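Local atomic coordinates of aldo-keto reductase family 1 member C1 (Caenorhabditis elegans, PDB entry 1QWK), a protein that probably works as an NADPH-dependent aldose reductase, a TIM-barrel member of the aldo-keto reductase family. Residues H179-Q184 / E290-S295; N157-R162 / E309-A314. One frame throughout, in Å; residues are numbered along the deposited sequence.

In the fold
Both contacts tie the long C-terminal extension, which follows helix 283-289, back onto the barrel of eight parallel strands. Contact 1 fastens the start of that extension to the loop between strand 173-177 and helix 185-193; contact 2 fastens a point near the chain end to helix 157-164, which follows strand 150-153. In sequence, contact 1 is nested inside the loop closed by contact 2. Their centres lie 22 Å apart and their nearest atoms about 6 Å apart, without touching. Contact 1 is away from the annotated sites, whereas the Ala311 side chain of contact 2 comes about 11 Å from that of His114, a predicted substrate-binding residue.

Contact 1. Residues H179-Q184 / E290-S295; sequences HLYFPQ and EESKNS
Tyr181 and Asn294 both hold CG anti to the carbonyl carbon (chi1 -79° in each), and their side chains run side by side in the same direction. The Tyr181 torsion lays its ring against Asn294 CB in a CH-pi contact, 3.6 Å from the centroid and 7° off the ring normal, over the centre of one face; the Asn294 torsion carries CG toward Tyr181 CZ, and the amide with it. The amide is inclined by 53° to the ring, and Asn294 ND2 lies 3.3 Å from Tyr181 OH, whose firm partner is Asp231. Ser292 OG, 3.5 Å from Tyr181 CE1, accepts a nearly straight bond from Asn294 N, an ST turn that ties the two residues, and a weak one from Asn294 ND2. Between the backbones, one water donates to Leu180 O at 2.6 Å and to Asn294 O at 2.7 Å. Ser295 CA meets Tyr181 O at 3.2 Å in a CA-H...O contact. Leu180 CD1 packs 4.1 Å from Glu290 CG, while Glu290 OE2 is hydrogen-bonded to Tyr252 OH. The contact joins two type I beta turns, His179-Phe182 and Glu290-Lys293, and what follows them, where the C-terminal extension of an aldo-keto reductase barrel leaves its last helix.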
loop_
_atom_site.group_PDB
_atom_site.type_symbol
_atom_site.label_atom_id
_atom_site.label_comp_id
_atom_site.label_asym_id
_atom_site.label_seq_id
_atom_site.Cartn_x
_atom_site.Cartn_y
_atom_site.Cartn_z
ATOM N N HIS A 179 5.400 -7.278 6.254
ATOM C CA HIS A 179 6.083 -6.730 7.416
ATOM C C HIS A 179 6.946 -7.838 7.999
ATOM O O HIS A 179 6.884 -8.974 7.535
ATOM C CB HIS A 179 5.087 -6.182 8.455
ATOM C CG HIS A 179 3.962 -7.114 8.790
ATOM N ND1 HIS A 179 2.886 -7.310 7.953
ATOM C CD2 HIS A 179 3.728 -7.873 9.887
ATOM C CE1 HIS A 179 2.034 -8.146 8.522
ATOM N NE2 HIS A 179 2.522 -8.502 9.696
ATOM N N LEU A 180 7.763 -7.515 8.995
ATOM C CA LEU A 180 8.659 -8.512 9.576
ATOM C C LEU A 180 7.991 -9.827 9.949
ATOM O O LEU A 180 8.530 -10.901 9.668
ATOM C CB LEU A 180 9.368 -7.946 10.805
ATOM C CG LEU A 180 10.411 -8.885 11.430
ATOM C CD1 LEU A 180 11.470 -9.255 10.395
ATOM C CD2 LEU A 180 11.046 -8.196 12.627
ATOM N N TYR A 181 6.821 -9.745 10.575
ATOM C CA TYR A 181 6.104 -10.944 10.986
ATOM C C TYR A 181 5.178 -11.543 9.915
ATOM O O TYR A 181 4.223 -12.247 10.226
ATOM C CB TYR A 181 5.353 -10.670 12.296
ATOM C CG TYR A 181 6.247 -10.722 13.530
ATOM C CD1 TYR A 181 7.640 -10.800 13.410
ATOM C CD2 TYR A 181 5.699 -10.715 14.814
ATOM C CE1 TYR A 181 8.461 -10.872 14.539
ATOM C CE2 TYR A 181 6.512 -10.786 15.949
ATOM C CZ TYR A 181 7.890 -10.867 15.804
ATOM O OH TYR A 181 8.695 -10.956 16.915
ATOM N N PHE A 182 5.486 -11.245 8.653
ATOM C CA PHE A 182 4.779 -11.777 7.479
ATOM C C PHE A 182 5.606 -11.288 6.288
ATOM O O PHE A 182 5.146 -10.471 5.477
ATOM C CB PHE A 182 3.338 -11.261 7.379
ATOM C CG PHE A 182 2.499 -12.043 6.404
ATOM C CD1 PHE A 182 2.306 -13.417 6.579
ATOM C CD2 PHE A 182 1.943 -11.427 5.288
ATOM C CE1 PHE A 182 1.574 -14.161 5.653
ATOM C CE2 PHE A 182 1.207 -12.160 4.355
ATOM C CZ PHE A 182 1.020 -13.534 4.533
ATOM N N PRO A 183 6.851 -11.791 6.184
ATOM C CA PRO A 183 7.878 -11.505 5.177
ATOM C C PRO A 183 7.538 -11.637 3.703
ATOM O O PRO A 183 8.113 -10.933 2.874
ATOM C CB PRO A 183 9.017 -12.452 5.559
ATOM C CG PRO A 183 8.817 -12.709 6.981
ATOM C CD PRO A 183 7.326 -12.848 7.096
ATOM N N GLN A 184 6.636 -12.556 3.370
ATOM C CA GLN A 184 6.258 -12.775 1.979
ATOM C C GLN A 184 7.491 -13.013 1.093
ATOM O O GLN A 184 7.620 -12.424 0.018
ATOM C CB GLN A 184 5.467 -11.566 1.466
ATOM C CG GLN A 184 4.132 -11.362 2.180
ATOM C CD GLN A 184 2.942 -11.802 1.347
ATOM O OE1 GLN A 184 2.934 -12.892 0.770
ATOM N NE2 GLN A 184 1.920 -10.958 1.290
ATOM N N GLU A 290 14.892 -11.553 11.092
ATOM C CA GLU A 290 13.986 -12.630 10.705
ATOM C C GLU A 290 14.185 -13.925 11.495
ATOM O O GLU A 290 13.499 -14.911 11.240
ATOM C CB GLU A 290 14.143 -12.930 9.212
ATOM C CG GLU A 290 13.991 -11.707 8.312
ATOM C CD GLU A 290 14.171 -12.039 6.839
ATOM O OE1 GLU A 290 15.023 -12.897 6.518
ATOM O OE2 GLU A 290 13.472 -11.432 5.998
ATOM N N GLU A 291 15.099 -13.925 12.461
ATOM C CA GLU A 291 15.367 -15.144 13.220
ATOM C C GLU A 291 14.187 -15.708 14.019
ATOM O O GLU A 291 14.098 -16.922 14.206
ATOM C CB GLU A 291 16.570 -14.950 14.150
ATOM C CG GLU A 291 16.236 -14.384 15.515
ATOM C CD GLU A 291 17.396 -14.493 16.494
ATOM O OE1 GLU A 291 17.210 -14.125 17.676
ATOM O OE2 GLU A 291 18.490 -14.944 16.081
ATOM N N SER A 292 13.281 -14.849 14.485
ATOM C CA SER A 292 12.134 -15.329 15.261
ATOM C C SER A 292 11.268 -16.264 14.416
ATOM O O SER A 292 10.562 -17.125 14.946
ATOM C CB SER A 292 11.278 -14.157 15.759
ATOM O OG SER A 292 10.280 -13.810 14.812
ATOM N N LYS A 293 11.332 -16.085 13.100
ATOM C CA LYS A 293 10.566 -16.895 12.156
ATOM C C LYS A 293 9.053 -16.695 12.268
ATOM O O LYS A 293 8.278 -17.434 11.658
ATOM C CB LYS A 293 10.906 -18.380 12.334
ATOM C CG LYS A 293 12.377 -18.714 12.117
ATOM C CD LYS A 293 12.802 -18.502 10.668
ATOM C CE LYS A 293 14.283 -18.811 10.477
ATOM N NZ LYS A 293 14.709 -18.677 9.056
ATOM N N ASN A 294 8.624 -15.706 13.046
ATOM C CA ASN A 294 7.196 -15.438 13.188
ATOM C C ASN A 294 6.611 -15.039 11.843
ATOM O O ASN A 294 7.152 -14.174 11.153
ATOM C CB ASN A 294 6.941 -14.317 14.197
ATOM C CG ASN A 294 7.040 -14.793 15.630
ATOM O OD1 ASN A 294 6.348 -15.729 16.028
ATOM N ND2 ASN A 294 7.892 -14.147 16.414
ATOM N N SER A 295 5.506 -15.673 11.469
ATOM C CA SER A 295 4.846 -15.378 10.205
ATOM C C SER A 295 3.361 -15.687 10.304
ATOM O O SER A 295 2.965 -16.832 10.532
ATOM C CB SER A 295 5.465 -16.198 9.075
ATOM O OG SER A 295 4.791 -15.964 7.853
HETATM O O HOH W 1 9.526 -13.042 10.735
#

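Contact 2. Residues N157-R162 / E309-A314; sequences NDQISR and EDAFAA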
loop_
_atom_site.group_PDB
_atom_site.type_symbol
_atom_site.label_atom_id
_atom_site.label_comp_id
_atom_site.label_asym_id
_atom_site.label_seq_id
_atom_site.Cartn_x
_atom_site.Cartn_y
_atom_site.Cartn_z
ATOM N N ASN A 157 0.486 -15.375 -6.610
ATOM C CA ASN A 157 1.406 -15.564 -7.728
ATOM C C ASN A 157 0.768 -16.169 -8.973
ATOM O O ASN A 157 1.068 -15.745 -10.089
ATOM C CB ASN A 157 2.591 -16.436 -7.311
ATOM C CG ASN A 157 3.446 -15.792 -6.237
ATOM O OD1 ASN A 157 3.265 -14.621 -5.894
ATOM N ND2 ASN A 157 4.394 -16.556 -5.704
ATOM N N ASP A 158 -0.100 -17.159 -8.790
ATOM C CA ASP A 158 -0.745 -17.811 -9.924
ATOM C C ASP A 158 -1.651 -16.855 -10.691
ATOM O O ASP A 158 -1.712 -16.900 -11.920
ATOM C CB ASP A 158 -1.552 -19.026 -9.455
ATOM C CG ASP A 158 -0.681 -20.097 -8.835
ATOM O OD1 ASP A 158 0.349 -20.457 -9.447
ATOM O OD2 ASP A 158 -1.022 -20.585 -7.736
ATOM N N GLN A 159 -2.351 -15.987 -9.966
ATOM C CA GLN A 159 -3.242 -15.022 -10.600
ATOM C C GLN A 159 -2.426 -14.002 -11.389
ATOM O O GLN A 159 -2.798 -13.619 -12.503
ATOM C CB GLN A 159 -4.117 -14.331 -9.544
ATOM C CG GLN A 159 -5.109 -15.298 -8.886
ATOM C CD GLN A 159 -5.852 -14.698 -7.710
ATOM O OE1 GLN A 159 -5.243 -14.121 -6.808
ATOM N NE2 GLN A 159 -7.171 -14.857 -7.697
ATOM N N ILE A 160 -1.309 -13.561 -10.821
ATOM C CA ILE A 160 -0.464 -12.607 -11.526
ATOM C C ILE A 160 0.111 -13.260 -12.783
ATOM O O ILE A 160 0.163 -12.636 -13.846
ATOM C CB ILE A 160 0.676 -12.089 -10.626
ATOM C CG1 ILE A 160 0.074 -11.265 -9.486
ATOM C CG2 ILE A 160 1.655 -11.246 -11.446
ATOM C CD1 ILE A 160 1.084 -10.769 -8.460
ATOM N N SER A 161 0.535 -14.518 -12.669
ATOM C CA SER A 161 1.086 -15.233 -13.819
ATOM C C SER A 161 0.047 -15.343 -14.935
ATOM O O SER A 161 0.379 -15.222 -16.112
ATOM C CB SER A 161 1.543 -16.640 -13.417
ATOM O OG SER A 161 2.644 -16.590 -12.535
ATOM N N ARG A 162 -1.207 -15.582 -14.563
ATOM C CA ARG A 162 -2.271 -15.700 -15.552
ATOM C C ARG A 162 -2.478 -14.372 -16.273
ATOM O O ARG A 162 -2.788 -14.345 -17.466
ATOM C CB ARG A 162 -3.565 -16.162 -14.884
ATOM C CG ARG A 162 -3.543 -17.632 -14.472
ATOM C CD ARG A 162 -4.641 -17.949 -13.468
ATOM N NE ARG A 162 -5.973 -17.614 -13.956
ATOM C CZ ARG A 162 -7.026 -17.434 -13.167
ATOM N NH1 ARG A 162 -6.896 -17.559 -11.850
ATOM N NH2 ARG A 162 -8.204 -17.114 -13.690
ATOM N N GLU A 309 -12.079 -16.676 -7.363
ATOM C CA GLU A 309 -10.780 -16.019 -7.455
ATOM C C GLU A 309 -10.258 -15.569 -6.085
ATOM O O GLU A 309 -9.544 -14.570 -5.974
ATOM C CB GLU A 309 -10.844 -14.829 -8.426
ATOM C CG GLU A 309 -11.082 -15.233 -9.890
ATOM C CD GLU A 309 -9.848 -15.803 -10.583
ATOM O OE1 GLU A 309 -8.870 -16.182 -9.899
ATOM O OE2 GLU A 309 -9.853 -15.886 -11.836
ATOM N N ASP A 310 -10.625 -16.304 -5.039
ATOM C CA ASP A 310 -10.142 -15.992 -3.695
ATOM C C ASP A 310 -8.639 -16.269 -3.713
ATOM O O ASP A 310 -8.213 -17.417 -3.824
ATOM C CB ASP A 310 -10.835 -16.888 -2.659
ATOM C CG ASP A 310 -10.280 -16.703 -1.261
ATOM O OD1 ASP A 310 -9.455 -15.781 -1.054
ATOM O OD2 ASP A 310 -10.673 -17.475 -0.361
ATOM N N ALA A 311 -7.838 -15.213 -3.606
ATOM C CA ALA A 311 -6.381 -15.345 -3.639
ATOM C C ALA A 311 -5.783 -16.202 -2.525
ATOM O O ALA A 311 -4.716 -16.796 -2.696
ATOM C CB ALA A 311 -5.736 -13.954 -3.610
ATOM N N PHE A 312 -6.468 -16.261 -1.386
ATOM C CA PHE A 312 -5.977 -17.017 -0.233
ATOM C C PHE A 312 -6.819 -18.267 0.043
ATOM O O PHE A 312 -6.832 -18.776 1.165
ATOM C CB PHE A 312 -5.969 -16.124 1.018
ATOM C CG PHE A 312 -5.447 -14.722 0.780
ATOM C CD1 PHE A 312 -4.349 -14.496 -0.045
ATOM C CD2 PHE A 312 -6.049 -13.631 1.409
ATOM C CE1 PHE A 312 -3.851 -13.204 -0.243
ATOM C CE2 PHE A 312 -5.560 -12.337 1.220
ATOM C CZ PHE A 312 -4.459 -12.125 0.392
ATOM N N ALA A 313 -7.502 -18.760 -0.986
ATOM C CA ALA A 313 -8.358 -19.938 -0.861
ATOM C C ALA A 313 -7.732 -21.097 -0.084
ATOM O O ALA A 313 -8.404 -21.754 0.714
ATOM C CB ALA A 313 -8.789 -20.416 -2.245
ATOM N N ALA A 314 -6.448 -21.341 -0.315
ATOM C CA ALA A 314 -5.738 -22.435 0.343
ATOM C C ALA A 314 -5.572 -22.278 1.850
ATOM O O ALA A 314 -5.264 -23.249 2.547
ATOM C CB ALA A 314 -4.372 -22.624 -0.308
#
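Gln159 and Arg162, three residues apart on a helix of the TIM barrel, both reach Glu309 in the C-terminal extension. The ionic part is a bidentate, end-on salt bridge: Arg162 NH2 lies 2.8 Å from Glu309 OE2 and Arg162 NH1 3.1 Å from Glu309 OE1. Both oxygens use their syn lone pairs, and the guanidinium and carboxylate are nearly coplanar, 13° apart. In Glu309 a bend at chi2 folds CD back from the extended position, and the two side chains meet tip to tip. Two outside partners extend the network, Glu132 to Arg162 NH2 and the backbone N of Val131 to Glu309 OE2. Among the amide hydrogen bonds, Gln159 NE2 gives an almost straight one of 3.1 Å to Glu309 OE1, on its anti side but 35° out of the carboxylate plane, so that this oxygen accepts two donors. Gln159 NE2 also donates to Glu309 O at 2.9 Å, from 52° above the carbonyl plane. An alanine in place of Glu309 would probably leave the Arg162 charge without one of its two carboxylate mates and the Gln159 amide freer to turn. Phe312 N bonds to Asp310 OD1 in an Asx turn, Arg316 pairing with Asp310 OD2. Gln159 OE1 lies 3.2 Å from Ala311 CB.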